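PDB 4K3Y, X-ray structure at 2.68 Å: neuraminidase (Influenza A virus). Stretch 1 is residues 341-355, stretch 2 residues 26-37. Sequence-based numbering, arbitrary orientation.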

# COMPACT_ATOMS: atom_id res chain seq x y z
N ALA C 341 6.88 16.31 -23.42
CA ALA C 341 6.36 15.33 -24.38
C ALA C 341 7.30 14.13 -24.37
O ALA C 341 8.51 14.30 -24.49
CB ALA C 341 6.27 15.93 -25.75
N ALA C 342 6.75 12.93 -24.22
CA ALA C 342 7.56 11.70 -24.19
C ALA C 342 6.90 10.54 -24.94
O ALA C 342 5.82 10.67 -25.52
CB ALA C 342 7.85 11.31 -22.74
N THR C 343 7.56 9.38 -24.92
CA THR C 343 7.10 8.23 -25.70
C THR C 343 7.20 6.96 -24.87
O THR C 343 8.15 6.79 -24.11
CB THR C 343 7.97 8.07 -26.96
OG1 THR C 343 8.11 9.35 -27.60
CG2 THR C 343 7.34 7.10 -27.94
N THR C 344 6.22 6.06 -25.01
CA THR C 344 6.26 4.80 -24.27
C THR C 344 7.13 3.80 -25.00
O THR C 344 7.50 4.03 -26.15
CB THR C 344 4.86 4.18 -24.02
OG1 THR C 344 4.28 3.76 -25.26
CG2 THR C 344 3.96 5.19 -23.31
N LYS C 345 7.47 2.70 -24.33
CA LYS C 345 8.34 1.71 -24.94
C LYS C 345 7.70 1.14 -26.21
O LYS C 345 8.38 0.86 -27.21
CB LYS C 345 8.68 0.59 -23.95
CG LYS C 345 9.86 -0.24 -24.39
CD LYS C 345 9.83 -1.63 -23.78
CE LYS C 345 10.22 -2.67 -24.81
NZ LYS C 345 10.74 -3.92 -24.20
N ALA C 346 6.38 1.02 -26.17
CA ALA C 346 5.58 0.55 -27.31
C ALA C 346 5.56 1.54 -28.46
O ALA C 346 5.33 1.16 -29.61
CB ALA C 346 4.17 0.27 -26.86
N GLY C 347 5.78 2.81 -28.16
CA GLY C 347 5.77 3.85 -29.17
C GLY C 347 4.65 4.86 -29.02
O GLY C 347 4.63 5.86 -29.75
N LEU C 348 3.72 4.62 -28.10
CA LEU C 348 2.68 5.62 -27.83
C LEU C 348 3.30 6.92 -27.31
O LEU C 348 4.26 6.88 -26.52
CB LEU C 348 1.65 5.11 -26.83
CG LEU C 348 0.42 4.47 -27.45
CD1 LEU C 348 0.73 3.09 -28.00
CD2 LEU C 348 -0.70 4.38 -26.44
N SER C 349 2.79 8.06 -27.76
CA SER C 349 3.26 9.32 -27.21
C SER C 349 2.50 9.60 -25.91
O SER C 349 1.36 9.16 -25.74
CB SER C 349 3.12 10.48 -28.21
OG SER C 349 1.80 10.98 -28.24
N SER C 350 3.16 10.29 -24.99
CA SER C 350 2.58 10.60 -23.67
C SER C 350 3.38 11.72 -22.99
O SER C 350 4.30 12.28 -23.57
CB SER C 350 2.58 9.34 -22.79
OG SER C 350 1.93 9.56 -21.54
N ASN C 351 3.01 12.04 -21.76
CA ASN C 351 3.76 13.01 -20.99
C ASN C 351 4.40 12.41 -19.75
O ASN C 351 3.88 11.43 -19.19
CB ASN C 351 2.81 14.11 -20.51
CG ASN C 351 1.94 14.66 -21.63
OD1 ASN C 351 2.27 15.69 -22.21
ND2 ASN C 351 0.85 13.98 -21.93
N ASP C 352 5.52 12.99 -19.32
CA ASP C 352 5.73 13.14 -17.87
C ASP C 352 6.38 14.42 -17.40
O ASP C 352 6.21 15.48 -17.99
CB ASP C 352 6.37 11.93 -17.20
CG ASP C 352 7.64 11.53 -17.84
OD1 ASP C 352 8.04 12.22 -18.80
OD2 ASP C 352 8.25 10.55 -17.38
N LEU C 353 7.14 14.28 -16.32
CA LEU C 353 7.35 15.38 -15.41
C LEU C 353 8.79 15.49 -14.95
O LEU C 353 9.43 14.47 -14.62
CB LEU C 353 6.48 15.13 -14.19
CG LEU C 353 5.40 16.13 -13.83
CD1 LEU C 353 5.39 16.27 -12.33
CD2 LEU C 353 5.68 17.45 -14.50
N ILE C 354 9.29 16.73 -14.94
CA ILE C 354 10.52 17.07 -14.23
C ILE C 354 10.11 18.15 -13.25
O ILE C 354 9.24 18.98 -13.57
CB ILE C 354 11.56 17.68 -15.16
CG1 ILE C 354 11.55 16.95 -16.48
CG2 ILE C 354 12.97 17.62 -14.54
CD1 ILE C 354 12.89 16.95 -17.07
N THR C 355 10.72 18.14 -12.07
CA THR C 355 10.46 19.17 -11.08
C THR C 355 11.77 19.79 -10.62
O THR C 355 12.83 19.16 -10.68
CB THR C 355 9.64 18.62 -9.88
OG1 THR C 355 10.32 17.49 -9.33
CG2 THR C 355 8.25 18.19 -10.31
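Stretch 2 (26-37) RGEGTTGKIPDE

Stretch 1 is a strand-turn-strand unit. One strand enters from earlier in the chain and includes Ala 342. A second begins at Ser 349 and continues beyond Thr 355. A type I turn from Thr 344 to Gly 347 leads from one to the other. Ala 342 and Ser 350 tie the two strands together by paired backbone bonds, Ala 342 N to Ser 350 O at 2.6 Å and Ser 350 N to Ala 342 O at 2.7 Å.

Stretch 2 is mostly loop. Residues 28 to 30 have helical backbone angles without the regular bonds. The segment meets the second strand first and the turn last. Arg 26 pairs antiparallel with Ile 354, with their CA atoms 4.5 Å apart. Next to this pair, Gly 27 N donates to Leu 353 O at 2.8 Å, and the angle at the hydrogen is nearly straight. The chain then bends past Asp 352 and Ala 342. It returns to the backbone of stretch 1 at Ile 34, which forms a single bridge with Thr 344, CA to CA 4.4 Å. Ile 34 uses both of its backbone polar groups here. Its N donates to Thr 343 O at 2.9 Å, and its O accepts from Lys 345 N at 2.9 Å. Between these bonds, Thr 344 CA lies 3.2 Å from Ile 34 O in a CA-H...O contact.

Asp 352 points toward stretch 2, and its carboxylate meets the bend. Asp 352 OD2 accepts from Gly 29 N at 3.0 Å and lies 3.3 Å from Gly 27 CA. The fit depends on two glycines. A CB on Gly 27 would fall 2.2 Å from Asp 352 OD2. One on Gly 29 would fall 2.8 Å from Asp 352 OD1 and 3.0 Å from Ala 342 CB.

Ile 34 has the largest area covered by the other stretch. Its CD1 reaches Ala 342 CB at 4.1 Å and Asn 351 O at 3.6 Å. Nearer the start of stretch 2, Ile 354 CD1 comes unusually close to Thr 30 CG2, at 3.3 Å. Thr 30 OG1 donates to Gly 27 O at 3.1 Å, a bond within the bend itself.

Asp 36 meets the turn. Its OD1 accepts from Ala 346 N at 3.0 Å and lies 3.4 Å from Thr 344 CB. Lys 33 is exposed, with its CD 3.6 Å from Thr 344 O. The end of its side chain leads away from stretch 1. Together the two stretches bury 715 Å², both sides summed.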

# COMPACT_ATOMS: atom_id res chain seq x y z
N ARG C 26 12.45 13.39 -11.67
CA ARG C 26 12.70 13.32 -13.10
C ARG C 26 12.16 12.04 -13.69
O ARG C 26 12.81 10.99 -13.64
CB ARG C 26 14.19 13.44 -13.40
CG ARG C 26 14.50 13.38 -14.88
CD ARG C 26 15.90 13.84 -15.17
NE ARG C 26 16.88 12.78 -15.03
CZ ARG C 26 18.16 12.92 -15.33
NH1 ARG C 26 18.60 14.09 -15.78
NH2 ARG C 26 19.02 11.91 -15.18
N GLY C 27 10.96 12.12 -14.25
CA GLY C 27 10.33 10.96 -14.85
C GLY C 27 11.19 10.24 -15.87
O GLY C 27 12.09 10.82 -16.49
N GLU C 28 10.88 8.96 -16.06
CA GLU C 28 11.68 8.06 -16.88
C GLU C 28 11.69 8.52 -18.33
O GLU C 28 12.67 8.31 -19.06
CB GLU C 28 11.13 6.63 -16.74
CG GLU C 28 12.18 5.54 -16.54
CD GLU C 28 13.28 5.93 -15.57
OE1 GLU C 28 12.94 6.38 -14.44
OE2 GLU C 28 14.47 5.80 -15.93
N GLY C 29 10.59 9.15 -18.74
CA GLY C 29 10.43 9.65 -20.10
C GLY C 29 11.30 10.84 -20.47
O GLY C 29 11.33 11.24 -21.62
N THR C 30 12.00 11.41 -19.50
CA THR C 30 12.91 12.51 -19.76
C THR C 30 14.21 11.98 -20.35
O THR C 30 14.92 12.69 -21.07
CB THR C 30 13.28 13.23 -18.46
OG1 THR C 30 12.09 13.67 -17.81
CG2 THR C 30 14.21 14.41 -18.73
N THR C 31 14.54 10.73 -20.03
CA THR C 31 15.85 10.21 -20.39
C THR C 31 15.74 8.95 -21.23
O THR C 31 16.73 8.27 -21.52
CB THR C 31 16.76 10.01 -19.13
OG1 THR C 31 16.16 9.06 -18.23
CG2 THR C 31 16.98 11.37 -18.43
N GLY C 32 14.51 8.65 -21.64
CA GLY C 32 14.27 7.46 -22.45
C GLY C 32 12.79 7.20 -22.58
O GLY C 32 11.97 8.13 -22.45
N LYS C 33 12.43 5.95 -22.84
CA LYS C 33 11.02 5.61 -22.98
C LYS C 33 10.33 5.35 -21.64
O LYS C 33 10.90 4.69 -20.76
CB LYS C 33 10.86 4.38 -23.86
CG LYS C 33 11.74 4.42 -25.09
CD LYS C 33 11.02 4.97 -26.30
CE LYS C 33 11.96 4.98 -27.49
NZ LYS C 33 13.16 5.82 -27.17
N ILE C 34 9.12 5.88 -21.49
CA ILE C 34 8.25 5.48 -20.39
C ILE C 34 7.86 4.01 -20.51
O ILE C 34 7.43 3.57 -21.59
CB ILE C 34 6.95 6.29 -20.36
CG1 ILE C 34 7.25 7.79 -20.27
CG2 ILE C 34 6.06 5.83 -19.20
CD1 ILE C 34 6.01 8.66 -20.15
N PRO C 35 8.00 3.24 -19.41
CA PRO C 35 7.52 1.85 -19.34
C PRO C 35 6.02 1.71 -19.65
O PRO C 35 5.23 2.59 -19.29
CB PRO C 35 7.80 1.46 -17.88
CG PRO C 35 8.98 2.29 -17.50
CD PRO C 35 8.76 3.62 -18.21
N ASP C 36 5.65 0.61 -20.30
CA ASP C 36 4.29 0.44 -20.80
C ASP C 36 3.27 0.22 -19.67
O ASP C 36 2.07 0.43 -19.86
CB ASP C 36 4.23 -0.71 -21.82
CG ASP C 36 4.98 -0.39 -23.11
OD1 ASP C 36 4.99 0.79 -23.52
OD2 ASP C 36 5.54 -1.33 -23.73
N GLU C 37 3.77 -0.19 -18.50
CA GLU C 37 2.90 -0.49 -17.36
C GLU C 37 2.39 0.76 -16.70
O GLU C 37 1.50 0.69 -15.85
CB GLU C 37 3.62 -1.33 -16.30
CG GLU C 37 4.47 -2.45 -16.85
CD GLU C 37 5.88 -2.01 -17.13
OE1 GLU C 37 6.39 -1.16 -16.37
OE2 GLU C 37 6.48 -2.49 -18.11